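Local coordinates for protein plantazolicin methyltransferase BamL (PDB 5DLY) that probably methylates the amine of desmethylplantazolicin to complete the antibiotic plantazolicin, using S-adenosylmethionine as donor, and is captured here with S-adenosyl-L-homocysteine and a substrate analogue, at residues Leu131-Phe136 with Glu193-Leu198; Thr4-Arg7 with Asn12-Gln15; Asp125-His130 with Asn144-Leu149. One frame throughout, in Å; residues are numbered along the deposited sequence.

Contact 1 of 3, residues Leu131-Phe136 with Glu193-Leu198. With 5D7 (prop-2-en-1-yl 2-[(1S)-1-amino-4-carbamimidamidobutyl]-1,3-thiazole-4-carboxylate), chain B; SAH (S-adenosyl-L-homocysteine), chain C.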
loop_
_atom_site.group_PDB
_atom_site.type_symbol
_atom_site.label_atom_id
_atom_site.label_comp_id
_atom_site.label_asym_id
_atom_site.label_seq_id
_atom_site.Cartn_x
_atom_site.Cartn_y
_atom_site.Cartn_z
ATOM N N LEU A 131 -0.471 2.291 2.205
ATOM C CA LEU A 131 -0.968 3.211 3.231
ATOM C C LEU A 131 -2.418 3.680 3.007
ATOM O O LEU A 131 -2.753 4.861 3.216
ATOM C CB LEU A 131 0.033 4.377 3.444
ATOM C CG LEU A 131 1.495 3.993 3.723
ATOM C CD1 LEU A 131 2.378 5.231 3.869
ATOM C CD2 LEU A 131 1.603 3.107 4.961
ATOM N N CYS A 132 -3.287 2.759 2.592
ATOM C CA CYS A 132 -4.698 3.128 2.380
ATOM C C CYS A 132 -5.741 2.043 2.642
ATOM O O CYS A 132 -6.932 2.325 2.563
ATOM C CB CYS A 132 -4.912 3.701 0.975
ATOM S SG CYS A 132 -4.575 2.569 -0.390
ATOM N N PHE A 133 -5.300 0.820 2.931
ATOM C CA PHE A 133 -6.220 -0.324 3.092
ATOM C C PHE A 133 -7.345 -0.052 4.097
ATOM O O PHE A 133 -8.515 -0.321 3.817
ATOM C CB PHE A 133 -5.421 -1.562 3.500
ATOM C CG PHE A 133 -6.152 -2.866 3.334
ATOM C CD1 PHE A 133 -6.689 -3.240 2.113
ATOM C CD2 PHE A 133 -6.272 -3.734 4.410
ATOM C CE1 PHE A 133 -7.347 -4.455 1.967
ATOM C CE2 PHE A 133 -6.915 -4.956 4.268
ATOM C CZ PHE A 133 -7.452 -5.317 3.044
ATOM N N GLY A 134 -6.990 0.522 5.243
ATOM C CA GLY A 134 -7.964 0.851 6.295
ATOM C C GLY A 134 -8.982 1.932 5.958
ATOM O O GLY A 134 -9.868 2.214 6.760
ATOM N N LEU A 135 -8.865 2.553 4.782
ATOM C CA LEU A 135 -9.840 3.555 4.331
ATOM C C LEU A 135 -11.005 2.948 3.575
ATOM O O LEU A 135 -12.040 3.596 3.426
ATOM C CB LEU A 135 -9.174 4.616 3.439
ATOM C CG LEU A 135 -8.028 5.408 4.067
ATOM C CD1 LEU A 135 -7.382 6.293 3.021
ATOM C CD2 LEU A 135 -8.593 6.250 5.199
ATOM N N PHE A 136 -10.844 1.721 3.089
ATOM C CA PHE A 136 -11.857 1.124 2.217
ATOM C C PHE A 136 -13.077 0.678 3.007
ATOM O O PHE A 136 -12.936 0.012 4.028
ATOM C CB PHE A 136 -11.284 -0.084 1.466
ATOM C CG PHE A 136 -10.056 0.216 0.644
ATOM C CD1 PHE A 136 -9.813 1.493 0.147
ATOM C CD2 PHE A 136 -9.163 -0.800 0.338
ATOM C CE1 PHE A 136 -8.677 1.757 -0.614
ATOM C CE2 PHE A 136 -8.033 -0.549 -0.433
ATOM C CZ PHE A 136 -7.790 0.731 -0.904
ATOM N N GLU A 193 -3.041 -9.596 13.827
ATOM C CA GLU A 193 -3.898 -10.769 13.940
ATOM C C GLU A 193 -5.060 -10.736 12.936
ATOM O O GLU A 193 -5.307 -11.722 12.229
ATOM C CB GLU A 193 -4.426 -10.861 15.377
ATOM C CG GLU A 193 -5.409 -11.985 15.636
ATOM C CD GLU A 193 -5.982 -11.918 17.037
ATOM O OE1 GLU A 193 -6.939 -11.144 17.264
ATOM O OE2 GLU A 193 -5.468 -12.644 17.909
ATOM N N GLU A 194 -5.760 -9.607 12.867
ATOM C CA GLU A 194 -6.908 -9.458 11.967
ATOM C C GLU A 194 -6.493 -9.501 10.505
ATOM O O GLU A 194 -7.192 -10.078 9.677
ATOM C CB GLU A 194 -7.660 -8.158 12.244
ATOM C CG GLU A 194 -8.397 -8.138 13.574
ATOM C CD GLU A 194 -8.806 -6.743 13.993
ATOM O OE1 GLU A 194 -8.320 -5.755 13.392
ATOM O OE2 GLU A 194 -9.627 -6.624 14.930
ATOM N N PHE A 195 -5.365 -8.862 10.203
ATOM C CA PHE A 195 -4.829 -8.808 8.848
ATOM C C PHE A 195 -4.435 -10.202 8.365
ATOM O O PHE A 195 -4.734 -10.577 7.222
ATOM C CB PHE A 195 -3.635 -7.844 8.842
ATOM C CG PHE A 195 -3.114 -7.478 7.472
ATOM C CD1 PHE A 195 -3.973 -7.150 6.428
ATOM C CD2 PHE A 195 -1.746 -7.407 7.255
ATOM C CE1 PHE A 195 -3.469 -6.790 5.178
ATOM C CE2 PHE A 195 -1.234 -7.041 6.012
ATOM C CZ PHE A 195 -2.103 -6.737 4.974
ATOM N N LYS A 196 -3.787 -10.972 9.243
ATOM C CA LYS A 196 -3.408 -12.362 8.943
ATOM C C LYS A 196 -4.630 -13.214 8.615
ATOM O O LYS A 196 -4.620 -13.977 7.639
ATOM C CB LYS A 196 -2.644 -12.988 10.115
ATOM C CG LYS A 196 -1.152 -12.688 10.153
ATOM C CD LYS A 196 -0.455 -13.641 11.119
ATOM C CE LYS A 196 1.062 -13.593 10.988
ATOM N NZ LYS A 196 1.746 -13.034 12.190
ATOM N N GLN A 197 -5.680 -13.066 9.424
ATOM C CA GLN A 197 -6.930 -13.787 9.201
ATOM C C GLN A 197 -7.555 -13.417 7.858
ATOM O O GLN A 197 -8.014 -14.291 7.113
ATOM C CB GLN A 197 -7.921 -13.537 10.343
ATOM C CG GLN A 197 -9.113 -14.493 10.350
ATOM C CD GLN A 197 -8.717 -15.960 10.276
ATOM O OE1 GLN A 197 -7.872 -16.438 11.041
ATOM N NE2 GLN A 197 -9.331 -16.687 9.351
ATOM N N LEU A 198 -7.557 -12.122 7.541
ATOM C CA LEU A 198 -8.102 -11.650 6.271
ATOM C C LEU A 198 -7.359 -12.254 5.065
ATOM O O LEU A 198 -7.997 -12.738 4.127
ATOM C CB LEU A 198 -8.087 -10.110 6.204
ATOM C CG LEU A 198 -8.918 -9.418 5.109
ATOM C CD1 LEU A 198 -9.331 -8.024 5.566
ATOM C CD2 LEU A 198 -8.188 -9.351 3.774
HETATM O O9 5D7 B . 2.126 5.709 7.278
HETATM C C6 5D7 B . 1.638 6.477 8.094
HETATM O O7 5D7 B . 2.315 6.774 9.333
HETATM C C8 5D7 B . 3.511 6.091 9.720
HETATM C C2 5D7 B . 0.349 7.162 7.838
HETATM N N3 5D7 B . -0.263 7.122 6.624
HETATM C C4 5D7 B . -1.419 7.798 6.544
HETATM S S5 5D7 B . -1.737 8.541 8.078
HETATM C C1 5D7 B . -0.308 7.920 8.818
HETATM C CA 5D7 B . -2.346 7.987 5.410
HETATM N N 5D7 B . -1.693 7.468 4.215
HETATM C CB 5D7 B . -3.692 7.285 5.642
HETATM C CG 5D7 B . -3.620 5.877 6.243
HETATM C CD 5D7 B . -4.810 5.066 5.755
HETATM N NE 5D7 B . -4.819 3.776 6.433
HETATM C CZ 5D7 B . -5.371 3.456 7.605
HETATM N NH2 5D7 B . -5.274 2.278 8.045
HETATM N NH1 5D7 B . -6.017 4.324 8.275
HETATM C C3 5D7 B . 3.915 6.584 11.086
HETATM C C5 5D7 B . 5.185 6.691 11.422
HETATM N N SAH C . -1.183 5.117 -1.879
HETATM C CA SAH C . -1.011 6.499 -1.324
HETATM C CB SAH C . -2.064 6.760 -0.252
HETATM C CG SAH C . -2.617 8.182 -0.375
HETATM S SD SAH C . -3.655 8.620 0.995
HETATM C C SAH C . 0.360 6.642 -0.721
HETATM O O SAH C . 1.218 5.782 -0.883
HETATM O OXT SAH C . 0.660 7.620 -0.038
HETATM C "C5'" SAH C . -5.033 7.526 0.808
HETATM C "C4'" SAH C . -5.673 7.591 -0.574
HETATM O "O4'" SAH C . -6.628 6.528 -0.703
HETATM C "C3'" SAH C . -6.454 8.885 -0.801
HETATM O "O3'" SAH C . -5.959 9.562 -1.973
HETATM C "C2'" SAH C . -7.903 8.437 -0.948
HETATM O "O2'" SAH C . -8.694 9.221 -1.847
HETATM C "C1'" SAH C . -7.722 7.020 -1.465
HETATM N N9 SAH C . -8.892 6.130 -1.293
HETATM C C8 SAH C . -9.620 5.952 -0.168
HETATM N N7 SAH C . -10.614 5.061 -0.377
HETATM C C5 SAH C . -10.518 4.650 -1.653
HETATM C C6 SAH C . -11.268 3.717 -2.505
HETATM N N6 SAH C . -12.312 3.045 -1.983
HETATM N N1 SAH C . -10.855 3.560 -3.790
HETATM C C2 SAH C . -9.804 4.249 -4.281
HETATM N N3 SAH C . -9.062 5.125 -3.554
HETATM C C4 SAH C . -9.388 5.361 -2.255
#
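The carbonyl oxygen O of Leu-131 accepts a hydrogen bond of 3.0 Å from the amine N of 5D7, the substrate analogue. The same amine N of 5D7 lies 3.9 Å from SD of SAH, a placement consistent with the nitrogen being the methyl acceptor. Leu-131 also lays both methyls, CD1 and CD2, against the ester carbonyl of the analogue. Further along the loop, CG of Leu-135 lies 3.6 Å from the aliphatic carbon CD of 5D7, while CD1 of the same leucine reaches the other ligand, 3.5 Å from C5' of SAH. Cys-132 likewise touches both ligands. Gly-134 passes close to the analogue's guanidinium with no side chain in the way, and its N shares OD2 of Asp-160 with 5D7. Phe-136 meets the adenine at a ring edge, with N7 of SAH near the phenyl plane; one phenyl face is covered towards its rim by the O of Cys-132. The segment Leu-131 to Phe-136 follows strand 124-130 of a class I methyltransferase sheet, built on a Rossmann-like core, and it tightens into a 3-10 turn at Phe-133 to Leu-135. From that turn Phe-133 leaves in the direction of helix 192-203, its CG anti to the backbone N (chi1 -164°). Its CE2 comes within 4.0 Å of CE1 of Phe-195, the two rings inclined at 61° in an oblique pairing. Leu-198 approaches from the opposite direction and sets CD1 at the phenyl edge, 4.1 Å from CE2 of Phe-133. Both helix residues are buried, as is Phe-133, which also packs on Ile-158, Pro-139 and Val-143.

Contact 2 of 3, residues Thr4-Arg7 with Asn12-Gln15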
loop_
_atom_site.group_PDB
_atom_site.type_symbol
_atom_site.label_atom_id
_atom_site.label_comp_id
_atom_site.label_asym_id
_atom_site.label_seq_id
_atom_site.Cartn_x
_atom_site.Cartn_y
_atom_site.Cartn_z
ATOM N N THR A 4 -17.364 -10.315 9.941
ATOM C CA THR A 4 -18.030 -9.524 10.978
ATOM C C THR A 4 -17.101 -8.484 11.626
ATOM O O THR A 4 -17.527 -7.352 11.878
ATOM C CB THR A 4 -18.668 -10.405 12.073
ATOM O OG1 THR A 4 -19.312 -11.537 11.477
ATOM C CG2 THR A 4 -19.700 -9.604 12.849
ATOM N N ILE A 5 -15.845 -8.854 11.874
ATOM C CA ILE A 5 -14.846 -7.894 12.376
ATOM C C ILE A 5 -14.752 -6.710 11.411
ATOM O O ILE A 5 -14.761 -5.548 11.828
ATOM C CB ILE A 5 -13.458 -8.550 12.551
ATOM C CG1 ILE A 5 -13.429 -9.405 13.821
ATOM C CG2 ILE A 5 -12.349 -7.497 12.614
ATOM C CD1 ILE A 5 -12.369 -10.484 13.823
ATOM N N VAL A 6 -14.683 -7.017 10.120
ATOM C CA VAL A 6 -14.640 -5.983 9.083
ATOM C C VAL A 6 -15.921 -5.138 9.055
ATOM O O VAL A 6 -15.851 -3.915 8.968
ATOM C CB VAL A 6 -14.307 -6.591 7.700
ATOM C CG1 VAL A 6 -14.643 -5.629 6.567
ATOM C CG2 VAL A 6 -12.841 -6.984 7.655
ATOM N N ARG A 7 -17.086 -5.779 9.155
ATOM C CA ARG A 7 -18.350 -5.034 9.151
ATOM C C ARG A 7 -18.504 -4.138 10.376
ATOM O O ARG A 7 -19.033 -3.029 10.274
ATOM C CB ARG A 7 -19.569 -5.966 9.025
ATOM C CG ARG A 7 -19.713 -6.676 7.683
ATOM C CD ARG A 7 -20.355 -5.820 6.592
ATOM N NE ARG A 7 -19.507 -4.713 6.136
ATOM C CZ ARG A 7 -18.408 -4.845 5.392
ATOM N NH1 ARG A 7 -17.984 -6.043 5.005
ATOM N NH2 ARG A 7 -17.718 -3.765 5.052
ATOM N N ASN A 12 -15.644 3.116 11.598
ATOM C CA ASN A 12 -14.316 3.681 11.820
ATOM C C ASN A 12 -13.626 4.014 10.502
ATOM O O ASN A 12 -13.007 5.067 10.370
ATOM C CB ASN A 12 -13.449 2.735 12.650
ATOM C CG ASN A 12 -13.962 2.561 14.068
ATOM O OD1 ASN A 12 -14.583 3.463 14.637
ATOM N ND2 ASN A 12 -13.698 1.398 14.645
ATOM N N ARG A 13 -13.762 3.121 9.528
ATOM C CA ARG A 13 -13.131 3.298 8.225
ATOM C C ARG A 13 -13.774 4.450 7.458
ATOM O O ARG A 13 -13.073 5.226 6.804
ATOM C CB ARG A 13 -13.168 1.996 7.416
ATOM C CG ARG A 13 -12.331 0.881 8.020
ATOM C CD ARG A 13 -12.072 -0.237 7.022
ATOM N NE ARG A 13 -13.329 -0.826 6.565
ATOM C CZ ARG A 13 -14.019 -1.736 7.244
ATOM N NH1 ARG A 13 -13.573 -2.195 8.413
ATOM N NH2 ARG A 13 -15.156 -2.194 6.747
ATOM N N ILE A 14 -15.101 4.584 7.571
ATOM C CA ILE A 14 -15.804 5.726 6.973
ATOM C C ILE A 14 -15.277 7.043 7.548
ATOM O O ILE A 14 -15.025 7.986 6.802
ATOM C CB ILE A 14 -17.344 5.653 7.155
ATOM C CG1 ILE A 14 -17.916 4.336 6.607
ATOM C CG2 ILE A 14 -18.016 6.885 6.544
ATOM C CD1 ILE A 14 -17.677 4.079 5.136
ATOM N N GLN A 15 -15.099 7.083 8.869
ATOM C CA GLN A 15 -14.564 8.255 9.558
ATOM C C GLN A 15 -13.134 8.582 9.129
ATOM O O GLN A 15 -12.810 9.745 8.896
ATOM C CB GLN A 15 -14.655 8.077 11.082
ATOM C CG GLN A 15 -14.039 9.206 11.906
ATOM C CD GLN A 15 -14.675 10.566 11.651
ATOM O OE1 GLN A 15 -15.834 10.660 11.239
ATOM N NE2 GLN A 15 -13.915 11.630 11.894
#
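The guanidinium of Arg-13 grips a single backbone oxygen, O of Val-6, through both terminal nitrogens. NH1 and NH2 of Arg-13 each stand 2.9 Å from Val-6 O, and the oxygen lies almost exactly in the guanidinium plane, so the grip is end-on and forked. Both bonds are bent by about the same amount, with N-H...O angles of 144° and 146°, but they use the oxygen differently: NH1 comes in the carbonyl plane on a lone pair, whereas NH2 stands well above that plane. A bend at chi3 turns the end of the arginine chain towards this carbonyl. The side chain of Val-6 crosses that of Arg-13 at about a right angle, and its CG1 lies 3.5 Å from NH2 of Arg-13. The amino group NH2 of Arg-7 is equally near, 3.5 Å from NH2 of Arg-13, at the edge of the Arg-13 guanidinium; the two guanidinium planes are 86° apart. Two donors of like charge meet here, and salt bridges from Arg-7 to Glu-10 and Glu-3 probably offset the repulsion. In the next shell, NE of Arg-13 bonds to O of Phe-136 and its NH2 to O of Lys-137, so carbonyls of this loop, together with that of Val-6, which also bonds OG of Ser-9, fix the guanidinium's rotation. Pro-139 packs on both Val-6 and Arg-13, and Ile-140 adds to the cover of the valine. The arrangement is a pair of consecutive N-terminal helices, 2-8 and 10-21, tied by an arginine of the second to a carbonyl in the last turn of the first and laid over the loop that lines the ligand site of the methyltransferase core.

Contact 3 of 3, residues Asp125-His130 with Asn144-Leu149. With SAH (S-adenosyl-L-homocysteine), chain C.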
loop_
_atom_site.group_PDB
_atom_site.type_symbol
_atom_site.label_atom_id
_atom_site.label_comp_id
_atom_site.label_asym_id
_atom_site.label_seq_id
_atom_site.Cartn_x
_atom_site.Cartn_y
_atom_site.Cartn_z
ATOM N N ASP A 125 0.923 -7.688 -13.057
ATOM C CA ASP A 125 2.041 -8.368 -12.416
ATOM C C ASP A 125 2.199 -7.931 -10.956
ATOM O O ASP A 125 2.536 -8.744 -10.093
ATOM C CB ASP A 125 3.346 -8.124 -13.185
ATOM C CG ASP A 125 3.456 -8.956 -14.460
ATOM O OD1 ASP A 125 2.669 -9.910 -14.659
ATOM O OD2 ASP A 125 4.353 -8.640 -15.272
ATOM N N ILE A 126 1.963 -6.647 -10.693
ATOM C CA ILE A 126 2.006 -6.103 -9.338
ATOM C C ILE A 126 0.793 -5.228 -9.101
ATOM O O ILE A 126 0.472 -4.372 -9.921
ATOM C CB ILE A 126 3.288 -5.271 -9.095
ATOM C CG1 ILE A 126 4.533 -6.126 -9.392
ATOM C CG2 ILE A 126 3.302 -4.697 -7.677
ATOM C CD1 ILE A 126 5.844 -5.381 -9.298
ATOM N N ILE A 127 0.131 -5.466 -7.977
ATOM C CA ILE A 127 -0.925 -4.599 -7.486
ATOM C C ILE A 127 -0.451 -4.063 -6.136
ATOM O O ILE A 127 -0.086 -4.831 -5.253
ATOM C CB ILE A 127 -2.276 -5.350 -7.385
ATOM C CG1 ILE A 127 -2.662 -5.936 -8.752
ATOM C CG2 ILE A 127 -3.356 -4.423 -6.839
ATOM C CD1 ILE A 127 -3.898 -6.819 -8.744
ATOM N N PHE A 128 -0.419 -2.740 -5.999
ATOM C CA PHE A 128 0.162 -2.083 -4.827
ATOM C C PHE A 128 -0.934 -1.363 -4.055
ATOM O O PHE A 128 -1.728 -0.615 -4.633
ATOM C CB PHE A 128 1.186 -1.063 -5.338
ATOM C CG PHE A 128 2.113 -0.476 -4.290
ATOM C CD1 PHE A 128 2.584 -1.208 -3.203
ATOM C CD2 PHE A 128 2.574 0.836 -4.456
ATOM C CE1 PHE A 128 3.484 -0.647 -2.303
ATOM C CE2 PHE A 128 3.462 1.395 -3.564
ATOM C CZ PHE A 128 3.920 0.655 -2.484
ATOM N N ILE A 129 -1.008 -1.615 -2.751
ATOM C CA ILE A 129 -1.982 -0.928 -1.899
ATOM C C ILE A 129 -1.206 -0.322 -0.737
ATOM O O ILE A 129 -1.004 -0.961 0.307
ATOM C CB ILE A 129 -3.078 -1.879 -1.357
ATOM C CG1 ILE A 129 -3.660 -2.776 -2.470
ATOM C CG2 ILE A 129 -4.172 -1.064 -0.695
ATOM C CD1 ILE A 129 -4.729 -3.740 -1.974
ATOM N N HIS A 130 -0.757 0.917 -0.917
ATOM C CA HIS A 130 0.177 1.526 0.015
ATOM C C HIS A 130 -0.513 2.553 0.899
ATOM O O HIS A 130 -1.044 3.560 0.423
ATOM C CB HIS A 130 1.325 2.178 -0.779
ATOM C CG HIS A 130 2.473 2.646 0.063
ATOM N ND1 HIS A 130 3.386 1.791 0.639
ATOM C CD2 HIS A 130 2.885 3.900 0.369
ATOM C CE1 HIS A 130 4.288 2.498 1.301
ATOM N NE2 HIS A 130 4.012 3.782 1.143
ATOM N N ASN A 144 -10.723 -9.545 -2.947
ATOM C CA ASN A 144 -11.241 -10.637 -3.797
ATOM C C ASN A 144 -11.237 -10.227 -5.272
ATOM O O ASN A 144 -10.823 -10.982 -6.144
ATOM C CB ASN A 144 -12.670 -11.027 -3.399
ATOM C CG ASN A 144 -12.757 -11.750 -2.058
ATOM O OD1 ASN A 144 -13.801 -11.705 -1.392
ATOM N ND2 ASN A 144 -11.689 -12.420 -1.662
ATOM N N THR A 145 -11.693 -9.008 -5.542
ATOM C CA THR A 145 -11.684 -8.468 -6.897
ATOM C C THR A 145 -10.267 -8.358 -7.471
ATOM O O THR A 145 -10.019 -8.761 -8.612
ATOM C CB THR A 145 -12.396 -7.108 -6.919
ATOM O OG1 THR A 145 -13.784 -7.322 -6.647
ATOM C CG2 THR A 145 -12.244 -6.429 -8.277
ATOM N N LEU A 146 -9.340 -7.824 -6.679
ATOM C CA LEU A 146 -7.962 -7.683 -7.134
ATOM C C LEU A 146 -7.284 -9.017 -7.439
ATOM O O LEU A 146 -6.491 -9.119 -8.371
ATOM C CB LEU A 146 -7.148 -6.852 -6.139
ATOM C CG LEU A 146 -7.595 -5.385 -6.017
ATOM C CD1 LEU A 146 -6.883 -4.703 -4.862
ATOM C CD2 LEU A 146 -7.385 -4.597 -7.307
ATOM N N ILE A 147 -7.625 -10.051 -6.678
ATOM C CA ILE A 147 -7.091 -11.381 -6.961
ATOM C C ILE A 147 -7.471 -11.860 -8.376
ATOM O O ILE A 147 -6.660 -12.508 -9.045
ATOM C CB ILE A 147 -7.470 -12.372 -5.849
ATOM C CG1 ILE A 147 -6.686 -12.003 -4.585
ATOM C CG2 ILE A 147 -7.119 -13.801 -6.235
ATOM C CD1 ILE A 147 -7.090 -12.748 -3.331
ATOM N N HIS A 148 -8.667 -11.500 -8.851
ATOM C CA HIS A 148 -9.074 -11.831 -10.235
ATOM C C HIS A 148 -8.179 -11.216 -11.301
ATOM O O HIS A 148 -8.110 -11.732 -12.424
ATOM C CB HIS A 148 -10.504 -11.380 -10.542
ATOM C CG HIS A 148 -11.524 -11.865 -9.567
ATOM N ND1 HIS A 148 -11.575 -13.169 -9.128
ATOM C CD2 HIS A 148 -12.553 -11.223 -8.967
ATOM C CE1 HIS A 148 -12.583 -13.307 -8.285
ATOM N NE2 HIS A 148 -13.185 -12.139 -8.161
ATOM N N LEU A 149 -7.543 -10.094 -10.960
ATOM C CA LEU A 149 -6.693 -9.352 -11.892
ATOM C C LEU A 149 -5.222 -9.766 -11.843
ATOM O O LEU A 149 -4.423 -9.265 -12.622
ATOM C CB LEU A 149 -6.825 -7.838 -11.656
ATOM C CG LEU A 149 -8.091 -7.167 -12.184
ATOM C CD1 LEU A 149 -8.137 -5.715 -11.731
ATOM C CD2 LEU A 149 -8.150 -7.252 -13.705
HETATM N N SAH C . -1.183 5.117 -1.879
HETATM C CA SAH C . -1.011 6.499 -1.324
HETATM C CB SAH C . -2.064 6.760 -0.252
HETATM C CG SAH C . -2.617 8.182 -0.375
HETATM S SD SAH C . -3.655 8.620 0.995
HETATM C C SAH C . 0.360 6.642 -0.721
HETATM O O SAH C . 1.218 5.782 -0.883
HETATM O OXT SAH C . 0.660 7.620 -0.038
HETATM C "C5'" SAH C . -5.033 7.526 0.808
HETATM C "C4'" SAH C . -5.673 7.591 -0.574
HETATM O "O4'" SAH C . -6.628 6.528 -0.703
HETATM C "C3'" SAH C . -6.454 8.885 -0.801
HETATM O "O3'" SAH C . -5.959 9.562 -1.973
HETATM C "C2'" SAH C . -7.903 8.437 -0.948
HETATM O "O2'" SAH C . -8.694 9.221 -1.847
HETATM C "C1'" SAH C . -7.722 7.020 -1.465
HETATM N N9 SAH C . -8.892 6.130 -1.293
HETATM C C8 SAH C . -9.620 5.952 -0.168
HETATM N N7 SAH C . -10.614 5.061 -0.377
HETATM C C5 SAH C . -10.518 4.650 -1.653
HETATM C C6 SAH C . -11.268 3.717 -2.505
HETATM N N6 SAH C . -12.312 3.045 -1.983
HETATM N N1 SAH C . -10.855 3.560 -3.790
HETATM C C2 SAH C . -9.804 4.249 -4.281
HETATM N N3 SAH C . -9.062 5.125 -3.554
HETATM C C4 SAH C . -9.388 5.361 -2.255
#
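The ring of Phe-128 carries CB of His-130 over one face, 3.4 Å above its plane and towards the rim, and it meets Phe-48 edge-to-face. On the helix, the imidazole of His-148 has O of Asn-144 directly over its centre, 3.2 Å above the plane. Between these aromatic groups lies the apolar contact itself, made by the strand face that bears Ile-127 and Ile-129. Leu-146 is its centre on the helical side: CD1 of Leu-146 meets CD1 of Ile-129 tip to tip at 3.7 Å, while both methyls of the leucine lie about 4.1 Å from CG2 of Ile-127. In that isoleucine, CG1 anti to the carbonyl carbon (chi1 -57°) and an extended chi2 send CD1 toward the helix backbone, 3.5 Å from O of Leu-146 and 4.3 Å from CB of Leu-149. All four touching residues are buried. At the end of the strand a backbone carbonyl takes up the ligand: O of His-130 accepts a 2.8 Å hydrogen bond from the amino N of SAH, so the strand's C-terminal end receives the amino-acid part of the cofactor product, as is usual in Rossmann-like methyltransferases. Strand 124-130 sits between the parallel strands 62-66 and 154-160. Helix 139-148 covers one sheet face as the connection of a beta-alpha-beta crossover into 154-160, with Leu-146 also resting on Ile-66, and helix 23-56 covers the other face, where it packs on Ile-126 and Phe-128.

In the fold
All three contacts are buried, contacts 1 and 3 near the middle of the chain and contact 2 nearer the periphery, about 18 Å from the chain's centre against 10 and 11 Å, where Arg-7 is partly exposed. Contact 3 belongs to the core sheet and is made by apolar side chains; contact 1 begins where that strand ends, and both reach SAH. CE2 of Phe-136 in contact 1 packs on CG2 of Ile-129 in contact 3. Helix 139-148 links all three, supplying one segment of contact 3 and packing beside the other two. Contact 2 is the one whose two segments are joined by hydrogen bonds; it touches contact 1 but not contact 3.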